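Local coordinates for glucoamylase (Thermoanaerobacterium thermosaccharolyticum, PDB 1LF6), which hydrolyses terminal alpha-1,4-linked glucose units from the non-reducing ends of starch-like chains, probably releasing beta-D-glucose, at residues Glu98-Gly106 and Ser296-Ala307; Gly594-Leu602 and Ile633-Asp641. All coordinates share one frame; numbering follows the deposited sequence.

Contact 1 of 2, residues Glu98-Gly106 and Ser296-Ala307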
loop_
_atom_site.group_PDB
_atom_site.type_symbol
_atom_site.label_atom_id
_atom_site.label_comp_id
_atom_site.label_asym_id
_atom_site.label_seq_id
_atom_site.Cartn_x
_atom_site.Cartn_y
_atom_site.Cartn_z
ATOM N N GLU A 98 -12.269 -6.448 -12.716
ATOM C CA GLU A 98 -12.821 -7.595 -12.006
ATOM C C GLU A 98 -11.700 -8.617 -11.920
ATOM O O GLU A 98 -10.859 -8.686 -12.816
ATOM C CB GLU A 98 -14.022 -8.189 -12.758
ATOM C CG GLU A 98 -13.671 -8.931 -14.039
ATOM C CD GLU A 98 -14.823 -9.769 -14.578
ATOM O OE1 GLU A 98 -14.633 -10.444 -15.613
ATOM O OE2 GLU A 98 -15.919 -9.758 -13.975
ATOM N N LYS A 99 -11.661 -9.395 -10.841
ATOM C CA LYS A 99 -10.613 -10.408 -10.691
ATOM C C LYS A 99 -11.034 -11.706 -11.370
ATOM O O LYS A 99 -12.222 -11.929 -11.599
ATOM C CB LYS A 99 -10.321 -10.672 -9.205
ATOM C CG LYS A 99 -9.956 -9.420 -8.402
ATOM C CD LYS A 99 -9.157 -9.742 -7.143
ATOM C CE LYS A 99 -9.898 -10.669 -6.188
ATOM N NZ LYS A 99 -11.194 -10.091 -5.725
ATOM N N PHE A 100 -10.060 -12.553 -11.695
ATOM C CA PHE A 100 -10.341 -13.837 -12.337
ATOM C C PHE A 100 -11.322 -14.596 -11.446
ATOM O O PHE A 100 -12.314 -15.145 -11.921
ATOM C CB PHE A 100 -9.044 -14.641 -12.507
ATOM C CG PHE A 100 -8.068 -14.032 -13.486
ATOM C CD1 PHE A 100 -6.733 -14.422 -13.482
ATOM C CD2 PHE A 100 -8.483 -13.076 -14.414
ATOM C CE1 PHE A 100 -5.826 -13.873 -14.380
ATOM C CE2 PHE A 100 -7.579 -12.522 -15.317
ATOM C CZ PHE A 100 -6.249 -12.922 -15.297
ATOM N N THR A 101 -11.030 -14.621 -10.148
ATOM C CA THR A 101 -11.885 -15.272 -9.159
ATOM C C THR A 101 -11.746 -14.492 -7.854
ATOM O O THR A 101 -10.897 -13.605 -7.740
ATOM C CB THR A 101 -11.462 -16.729 -8.877
ATOM O OG1 THR A 101 -10.207 -16.737 -8.187
ATOM C CG2 THR A 101 -11.334 -17.519 -10.175
ATOM N N ASP A 102 -12.583 -14.825 -6.877
ATOM C CA ASP A 102 -12.551 -14.172 -5.574
ATOM C C ASP A 102 -11.374 -14.639 -4.722
ATOM O O ASP A 102 -11.155 -14.135 -3.618
ATOM C CB ASP A 102 -13.851 -14.444 -4.813
ATOM C CG ASP A 102 -14.968 -13.508 -5.216
ATOM O OD1 ASP A 102 -16.082 -13.637 -4.658
ATOM O OD2 ASP A 102 -14.736 -12.639 -6.085
ATOM N N LYS A 103 -10.612 -15.601 -5.227
ATOM C CA LYS A 103 -9.476 -16.112 -4.469
ATOM C C LYS A 103 -8.180 -16.086 -5.268
ATOM O O LYS A 103 -7.338 -16.975 -5.135
ATOM C CB LYS A 103 -9.773 -17.534 -3.968
ATOM C CG LYS A 103 -10.948 -17.594 -2.984
ATOM C CD LYS A 103 -11.290 -19.015 -2.552
ATOM C CE LYS A 103 -12.429 -19.031 -1.534
ATOM N NZ LYS A 103 -12.822 -20.421 -1.129
ATOM N N SER A 104 -8.032 -15.061 -6.105
ATOM C CA SER A 104 -6.830 -14.885 -6.918
ATOM C C SER A 104 -6.632 -13.415 -7.289
ATOM O O SER A 104 -7.592 -12.700 -7.594
ATOM C CB SER A 104 -6.896 -15.746 -8.193
ATOM O OG SER A 104 -8.033 -15.447 -8.985
ATOM N N LEU A 105 -5.383 -12.964 -7.251
ATOM C CA LEU A 105 -5.074 -11.579 -7.591
ATOM C C LEU A 105 -4.744 -11.442 -9.075
ATOM O O LEU A 105 -3.734 -10.847 -9.456
ATOM C CB LEU A 105 -3.918 -11.057 -6.729
ATOM C CG LEU A 105 -4.237 -10.835 -5.244
ATOM C CD1 LEU A 105 -3.033 -10.234 -4.536
ATOM C CD2 LEU A 105 -5.432 -9.906 -5.111
ATOM N N GLY A 106 -5.609 -12.024 -9.900
ATOM C CA GLY A 106 -5.457 -11.954 -11.340
ATOM C C GLY A 106 -6.559 -11.014 -11.780
ATOM O O GLY A 106 -7.655 -11.055 -11.229
ATOM N N SER A 296 -15.821 -11.753 -0.205
ATOM C CA SER A 296 -14.817 -11.368 -1.188
ATOM C C SER A 296 -13.818 -10.335 -0.683
ATOM O O SER A 296 -12.616 -10.461 -0.922
ATOM C CB SER A 296 -15.494 -10.850 -2.460
ATOM O OG SER A 296 -16.213 -9.659 -2.204
ATOM N N LEU A 297 -14.300 -9.313 0.012
ATOM C CA LEU A 297 -13.394 -8.282 0.509
ATOM C C LEU A 297 -12.421 -8.867 1.517
ATOM O O LEU A 297 -11.276 -8.429 1.601
ATOM C CB LEU A 297 -14.176 -7.121 1.131
ATOM C CG LEU A 297 -13.356 -5.883 1.514
ATOM C CD1 LEU A 297 -12.492 -5.437 0.343
ATOM C CD2 LEU A 297 -14.296 -4.763 1.932
ATOM N N TYR A 298 -12.874 -9.859 2.279
ATOM C CA TYR A 298 -12.021 -10.512 3.268
ATOM C C TYR A 298 -10.868 -11.198 2.546
ATOM O O TYR A 298 -9.703 -10.987 2.870
ATOM C CB TYR A 298 -12.827 -11.550 4.052
ATOM C CG TYR A 298 -11.995 -12.549 4.829
ATOM C CD1 TYR A 298 -11.322 -12.177 5.990
ATOM C CD2 TYR A 298 -11.916 -13.883 4.422
ATOM C CE1 TYR A 298 -10.595 -13.112 6.737
ATOM C CE2 TYR A 298 -11.192 -14.826 5.160
ATOM C CZ TYR A 298 -10.540 -14.438 6.317
ATOM O OH TYR A 298 -9.873 -15.377 7.073
ATOM N N TYR A 299 -11.195 -12.030 1.565
ATOM C CA TYR A 299 -10.162 -12.725 0.811
ATOM C C TYR A 299 -9.303 -11.729 0.027
ATOM O O TYR A 299 -8.075 -11.852 -0.016
ATOM C CB TYR A 299 -10.807 -13.755 -0.126
ATOM C CG TYR A 299 -11.321 -14.984 0.598
ATOM C CD1 TYR A 299 -10.439 -15.869 1.215
ATOM C CD2 TYR A 299 -12.688 -15.254 0.679
ATOM C CE1 TYR A 299 -10.906 -17.004 1.903
ATOM C CE2 TYR A 299 -13.167 -16.383 1.366
ATOM C CZ TYR A 299 -12.267 -17.251 1.973
ATOM O OH TYR A 299 -12.739 -18.358 2.651
ATOM N N ASN A 300 -9.941 -10.737 -0.584
ATOM C CA ASN A 300 -9.196 -9.738 -1.346
ATOM C C ASN A 300 -8.175 -9.068 -0.432
ATOM O O ASN A 300 -6.998 -8.948 -0.783
ATOM C CB ASN A 300 -10.144 -8.678 -1.937
ATOM C CG ASN A 300 -9.449 -7.763 -2.944
ATOM O OD1 ASN A 300 -9.487 -6.538 -2.819
ATOM N ND2 ASN A 300 -8.819 -8.357 -3.947
ATOM N N SER A 301 -8.625 -8.642 0.748
ATOM C CA SER A 301 -7.739 -7.983 1.704
ATOM C C SER A 301 -6.570 -8.880 2.107
ATOM O O SER A 301 -5.426 -8.435 2.132
ATOM C CB SER A 301 -8.518 -7.572 2.962
ATOM O OG SER A 301 -9.556 -6.658 2.641
ATOM N N MET A 302 -6.857 -10.145 2.412
ATOM C CA MET A 302 -5.799 -11.057 2.828
ATOM C C MET A 302 -4.757 -11.339 1.744
ATOM O O MET A 302 -3.578 -11.515 2.050
ATOM C CB MET A 302 -6.397 -12.369 3.350
ATOM C CG MET A 302 -7.155 -12.225 4.674
ATOM S SD MET A 302 -6.241 -11.304 5.930
ATOM C CE MET A 302 -4.718 -12.263 6.045
ATOM N N MET A 303 -5.176 -11.379 0.484
ATOM C CA MET A 303 -4.234 -11.626 -0.603
ATOM C C MET A 303 -3.353 -10.392 -0.781
ATOM O O MET A 303 -2.135 -10.500 -0.970
ATOM C CB MET A 303 -4.977 -11.922 -1.908
ATOM C CG MET A 303 -5.881 -13.144 -1.831
ATOM S SD MET A 303 -6.574 -13.653 -3.418
ATOM C CE MET A 303 -5.679 -15.073 -3.688
ATOM N N ILE A 304 -3.978 -9.220 -0.722
ATOM C CA ILE A 304 -3.248 -7.969 -0.862
ATOM C C ILE A 304 -2.161 -7.898 0.207
ATOM O O ILE A 304 -1.021 -7.542 -0.088
ATOM C CB ILE A 304 -4.192 -6.743 -0.735
ATOM C CG1 ILE A 304 -5.080 -6.648 -1.973
ATOM C CG2 ILE A 304 -3.377 -5.459 -0.555
ATOM C CD1 ILE A 304 -6.083 -5.515 -1.917
ATOM N N LEU A 305 -2.503 -8.252 1.444
ATOM C CA LEU A 305 -1.522 -8.226 2.527
ATOM C C LEU A 305 -0.432 -9.244 2.224
ATOM O O LEU A 305 0.760 -8.949 2.300
ATOM C CB LEU A 305 -2.188 -8.557 3.870
ATOM C CG LEU A 305 -3.252 -7.564 4.351
ATOM C CD1 LEU A 305 -3.771 -7.994 5.714
ATOM C CD2 LEU A 305 -2.660 -6.149 4.423
ATOM N N LYS A 306 -0.859 -10.449 1.865
ATOM C CA LYS A 306 0.063 -11.525 1.540
ATOM C C LYS A 306 1.022 -11.083 0.437
ATOM O O LYS A 306 2.205 -11.405 0.463
ATOM C CB LYS A 306 -0.729 -12.748 1.079
ATOM C CG LYS A 306 -0.340 -14.026 1.776
ATOM C CD LYS A 306 1.060 -14.431 1.424
ATOM C CE LYS A 306 1.513 -15.640 2.229
ATOM N NZ LYS A 306 2.876 -16.011 1.790
ATOM N N ALA A 307 0.496 -10.339 -0.529
ATOM C CA ALA A 307 1.285 -9.853 -1.656
ATOM C C ALA A 307 2.123 -8.612 -1.337
ATOM O O ALA A 307 2.818 -8.095 -2.215
ATOM C CB ALA A 307 0.362 -9.558 -2.835
HETATM O O HOH W 1 -12.095 -11.329 -3.412
#

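Contact 2 of 2, residues Gly594-Leu602 and Ile633-Asp641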
loop_
_atom_site.group_PDB
_atom_site.type_symbol
_atom_site.label_atom_id
_atom_site.label_comp_id
_atom_site.label_asym_id
_atom_site.label_seq_id
_atom_site.Cartn_x
_atom_site.Cartn_y
_atom_site.Cartn_z
ATOM N N GLY A 594 -2.130 20.955 2.331
ATOM C CA GLY A 594 -3.478 20.905 1.796
ATOM C C GLY A 594 -4.520 20.692 2.878
ATOM O O GLY A 594 -4.551 21.422 3.864
ATOM N N LYS A 595 -5.365 19.681 2.710
ATOM C CA LYS A 595 -6.410 19.414 3.689
ATOM C C LYS A 595 -6.618 17.909 3.881
ATOM O O LYS A 595 -6.967 17.197 2.941
ATOM C CB LYS A 595 -7.705 20.072 3.218
ATOM C CG LYS A 595 -8.805 20.211 4.244
ATOM C CD LYS A 595 -9.973 20.929 3.578
ATOM C CE LYS A 595 -11.048 21.360 4.546
ATOM N NZ LYS A 595 -12.121 22.117 3.818
ATOM N N GLY A 596 -6.387 17.438 5.103
ATOM C CA GLY A 596 -6.553 16.028 5.412
ATOM C C GLY A 596 -7.992 15.591 5.200
ATOM O O GLY A 596 -8.920 16.313 5.549
ATOM N N ARG A 597 -8.188 14.408 4.634
ATOM C CA ARG A 597 -9.542 13.942 4.382
ATOM C C ARG A 597 -9.948 12.804 5.315
ATOM O O ARG A 597 -9.300 12.571 6.337
ATOM C CB ARG A 597 -9.673 13.550 2.907
ATOM C CG ARG A 597 -9.238 14.671 1.950
ATOM C CD ARG A 597 -10.169 15.902 1.995
ATOM N NE ARG A 597 -9.652 17.032 1.218
ATOM C CZ ARG A 597 -10.358 18.115 0.891
ATOM N NH1 ARG A 597 -11.623 18.228 1.265
ATOM N NH2 ARG A 597 -9.795 19.095 0.196
ATOM N N LEU A 598 -11.029 12.113 4.972
ATOM C CA LEU A 598 -11.556 11.017 5.784
ATOM C C LEU A 598 -10.797 9.708 5.606
ATOM O O LEU A 598 -10.450 9.332 4.493
ATOM C CB LEU A 598 -13.035 10.804 5.456
ATOM C CG LEU A 598 -14.094 11.669 6.157
ATOM C CD1 LEU A 598 -13.527 12.997 6.607
ATOM C CD2 LEU A 598 -15.269 11.865 5.206
ATOM N N TRP A 599 -10.562 9.011 6.713
ATOM C CA TRP A 599 -9.835 7.751 6.676
ATOM C C TRP A 599 -10.714 6.540 6.947
ATOM O O TRP A 599 -11.188 6.343 8.066
ATOM C CB TRP A 599 -8.693 7.767 7.699
ATOM C CG TRP A 599 -7.549 8.679 7.341
ATOM C CD1 TRP A 599 -7.625 9.990 6.964
ATOM C CD2 TRP A 599 -6.157 8.350 7.368
ATOM N NE1 TRP A 599 -6.367 10.499 6.757
ATOM C CE2 TRP A 599 -5.445 9.514 6.998
ATOM C CE3 TRP A 599 -5.440 7.185 7.670
ATOM C CZ2 TRP A 599 -4.047 9.547 6.920
ATOM C CZ3 TRP A 599 -4.048 7.217 7.594
ATOM C CH2 TRP A 599 -3.367 8.395 7.221
ATOM N N PRO A 600 -10.959 5.711 5.922
ATOM C CA PRO A 600 -11.797 4.545 6.210
ATOM C C PRO A 600 -11.172 3.729 7.349
ATOM O O PRO A 600 -11.860 2.995 8.055
ATOM C CB PRO A 600 -11.843 3.793 4.870
ATOM C CG PRO A 600 -10.798 4.466 4.003
ATOM C CD PRO A 600 -10.766 5.885 4.475
ATOM N N LEU A 601 -9.860 3.873 7.524
ATOM C CA LEU A 601 -9.156 3.179 8.604
ATOM C C LEU A 601 -9.823 3.537 9.932
ATOM O O LEU A 601 -10.046 2.674 10.773
ATOM C CB LEU A 601 -7.684 3.610 8.651
ATOM C CG LEU A 601 -6.871 3.252 9.905
ATOM C CD1 LEU A 601 -6.792 1.741 10.079
ATOM C CD2 LEU A 601 -5.472 3.847 9.787
ATOM N N LEU A 602 -10.140 4.817 10.112
ATOM C CA LEU A 602 -10.765 5.275 11.341
ATOM C C LEU A 602 -12.219 4.829 11.462
ATOM O O LEU A 602 -12.777 4.802 12.559
ATOM C CB LEU A 602 -10.641 6.795 11.456
ATOM C CG LEU A 602 -9.166 7.212 11.509
ATOM C CD1 LEU A 602 -9.048 8.726 11.645
ATOM C CD2 LEU A 602 -8.484 6.494 12.680
ATOM N N ILE A 633 -10.174 -2.453 -3.434
ATOM C CA ILE A 633 -9.045 -1.795 -2.791
ATOM C C ILE A 633 -9.486 -0.584 -1.982
ATOM O O ILE A 633 -10.251 0.262 -2.457
ATOM C CB ILE A 633 -7.981 -1.408 -3.849
ATOM C CG1 ILE A 633 -7.293 -2.691 -4.342
ATOM C CG2 ILE A 633 -6.980 -0.394 -3.280
ATOM C CD1 ILE A 633 -6.280 -2.493 -5.445
ATOM N N ILE A 634 -9.020 -0.537 -0.737
ATOM C CA ILE A 634 -9.349 0.546 0.179
ATOM C C ILE A 634 -8.191 1.536 0.222
ATOM O O ILE A 634 -7.034 1.162 0.440
ATOM C CB ILE A 634 -9.604 0.018 1.616
ATOM C CG1 ILE A 634 -10.704 -1.054 1.596
ATOM C CG2 ILE A 634 -10.006 1.170 2.534
ATOM C CD1 ILE A 634 -10.941 -1.725 2.950
ATOM N N SER A 635 -8.511 2.805 0.011
ATOM C CA SER A 635 -7.497 3.845 0.033
ATOM C C SER A 635 -7.296 4.357 1.449
ATOM O O SER A 635 -8.070 4.057 2.353
ATOM C CB SER A 635 -7.910 5.014 -0.872
ATOM O OG SER A 635 -9.021 5.708 -0.325
ATOM N N GLU A 636 -6.236 5.131 1.629
ATOM C CA GLU A 636 -5.924 5.728 2.911
ATOM C C GLU A 636 -6.980 6.785 3.243
ATOM O O GLU A 636 -7.408 6.911 4.393
ATOM C CB GLU A 636 -4.543 6.378 2.832
ATOM C CG GLU A 636 -4.154 7.216 4.035
ATOM C CD GLU A 636 -2.833 7.921 3.820
ATOM O OE1 GLU A 636 -1.782 7.299 4.074
ATOM O OE2 GLU A 636 -2.855 9.090 3.374
ATOM N N GLN A 637 -7.409 7.527 2.223
ATOM C CA GLN A 637 -8.388 8.595 2.409
ATOM C C GLN A 637 -9.480 8.652 1.344
ATOM O O GLN A 637 -9.257 8.257 0.200
ATOM C CB GLN A 637 -7.668 9.949 2.418
ATOM C CG GLN A 637 -6.580 10.086 3.463
ATOM C CD GLN A 637 -5.880 11.428 3.390
ATOM O OE1 GLN A 637 -6.526 12.474 3.323
ATOM N NE2 GLN A 637 -4.555 11.404 3.408
ATOM N N VAL A 638 -10.649 9.167 1.733
ATOM C CA VAL A 638 -11.789 9.340 0.833
ATOM C C VAL A 638 -12.372 10.746 1.020
ATOM O O VAL A 638 -12.220 11.354 2.084
ATOM C CB VAL A 638 -12.924 8.305 1.104
ATOM C CG1 VAL A 638 -12.408 6.887 0.871
ATOM C CG2 VAL A 638 -13.457 8.471 2.520
ATOM N N TRP A 639 -13.039 11.256 -0.015
ATOM C CA TRP A 639 -13.646 12.590 0.025
ATOM C C TRP A 639 -14.882 12.640 0.916
ATOM O O TRP A 639 -15.612 11.652 1.036
ATOM C CB TRP A 639 -14.041 13.039 -1.386
ATOM C CG TRP A 639 -12.891 13.227 -2.316
ATOM C CD1 TRP A 639 -12.438 12.345 -3.254
ATOM C CD2 TRP A 639 -12.069 14.391 -2.428
ATOM N NE1 TRP A 639 -11.388 12.892 -3.951
ATOM C CE2 TRP A 639 -11.142 14.149 -3.463
ATOM C CE3 TRP A 639 -12.027 15.617 -1.753
ATOM C CZ2 TRP A 639 -10.181 15.090 -3.842
ATOM C CZ3 TRP A 639 -11.066 16.554 -2.134
ATOM C CH2 TRP A 639 -10.158 16.280 -3.169
ATOM N N GLU A 640 -15.129 13.796 1.525
ATOM C CA GLU A 640 -16.284 13.962 2.406
ATOM C C GLU A 640 -17.617 13.981 1.667
ATOM O O GLU A 640 -18.612 13.465 2.170
ATOM C CB GLU A 640 -16.204 15.270 3.203
ATOM C CG GLU A 640 -14.968 15.485 4.036
ATOM C CD GLU A 640 -13.879 16.204 3.279
ATOM O OE1 GLU A 640 -13.110 16.945 3.930
ATOM O OE2 GLU A 640 -13.784 16.029 2.045
ATOM N N ASP A 641 -17.640 14.576 0.478
ATOM C CA ASP A 641 -18.888 14.689 -0.273
ATOM C C ASP A 641 -19.372 13.423 -0.977
ATOM O O ASP A 641 -20.570 13.161 -1.025
ATOM C CB ASP A 641 -18.783 15.846 -1.286
ATOM C CG ASP A 641 -17.738 15.599 -2.357
ATOM O OD1 ASP A 641 -16.810 14.803 -2.116
ATOM O OD2 ASP A 641 -17.841 16.216 -3.435
HETATM O O HOH W 2 -7.732 4.467 5.336
#

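Contact 1 of 2, residues Glu98-Gly106 and Ser296-Ala307
Ser-296 CB lies 3.6 Å from Asp-102 OD1 where the hairpin loop between strands 93-99 and 107-113 packs on helix 296-306. The contact joins the N-terminal beta-sandwich domain to the catalytic (alpha/alpha) barrel domain. One water sits at this end. It accepts from Lys-99 NZ and donates to Asp-102 O and to Ser-296 O, the last at 2.7 Å. Lys-99 reaches it by folding its chain twice, with chi3 -59° and chi4 -60°. One helical turn on, the Tyr-299 ring is held between two neighbours. Lys-103 CE makes a CH-pi contact over one face, 4.1 Å from the ring centroid, and Tyr-298 covers the opposite face. The Lys-103 chain runs alongside the ring, and its NZ bonds to Asn-285. Lys-103 N gives to Thr-101 OG1, an ST turn that shapes this loop. Asn-300 packs against the bent end of Lys-99 and crosses Leu-105 at about a right angle. Met-303 carries much of the apolar packing. Its CB lies 3.6 Å from Leu-105 CG, and the two side chains pass in opposite directions. Replacing Leu-105 by an alanine would probably open a gap beside Met-303 and take away an apolar partner of Ala-307. Beyond CB, Met-303 SD sits 3.4 Å from Ser-104 N. At the end of the segment, Ala-307 CB meets Leu-105 CD1 at 3.9 Å.

Contact 2 of 2, residues Gly594-Leu602 and Ile633-Asp641
Leu-598 and Val-638 form a single antiparallel bridge, a hydrogen-bonded pair in which Val-638 N gives to Leu-598 O at 2.8 Å and Leu-598 N gives to Val-638 O. Both donors lie in the plane of the carbonyl they meet. Next to the bridge, Glu-636 and Gln-637 lie over one face of the Trp-599 ring. Glu-636 CG sits 3.5 Å from the centroid of the six-membered ring, while Gln-637 CG covers the five-membered ring. The flat groups are nearly parallel to the indole: the carboxylate is turned 6° and the amide 13°. Glu-636 runs alongside the indole because its CG is anti to the backbone N (chi1 172°). The amide is gripped at both ends. Gln-637 OE1 accepts from Arg-597 N at 2.9 Å. Gln-637 NE2 gives to Glu-636 OE2 at 2.9 Å and also to Tyr-581 O. Glu-636 OE1 is bonded to Tyr-337. Arg-597 NH1 makes a salt bridge with Glu-640 OE2 at 3.2 Å, and the carboxylate oxygen accepts on its syn lone pair. Trp-639 CZ3 lies over one guanidinium face and Lys-595 CD over the opposite one. Arg-597 NH2 binds Glu-583 O, and Glu-640 OE1 binds Tyr-574. Pro-600 CG packs on Ile-634 CG2 at 3.7 Å. The Gln-637 side chain is about 4 Å from that of Trp-325, a probable substrate-binding residue. This is consistent with loops that line the active site of a family 15 (alpha/alpha) barrel.

Both contacts are largely buried, but they hold different elements. Contact 1 joins two domains, a sandwich hairpin loop and a barrel helix, and lies away from the annotated sites. It reaches the surface at Asp-102. Contact 2 joins two parts of the catalytic domain near the probable substrate site, and its touching residues are nearly all buried. A water bridges each contact, but the rest of their chemistry differs. Contact 1 relies on apolar packing and a lysine over a tyrosine ring. Contact 2 relies instead on a backbone bridge, a salt bridge and side-chain hydrogen bonds. Their centres are about 22 Å apart. They touch where Ile-304 CD1 of contact 1 packs 3.9 Å from Ile-633 CG1 of contact 2.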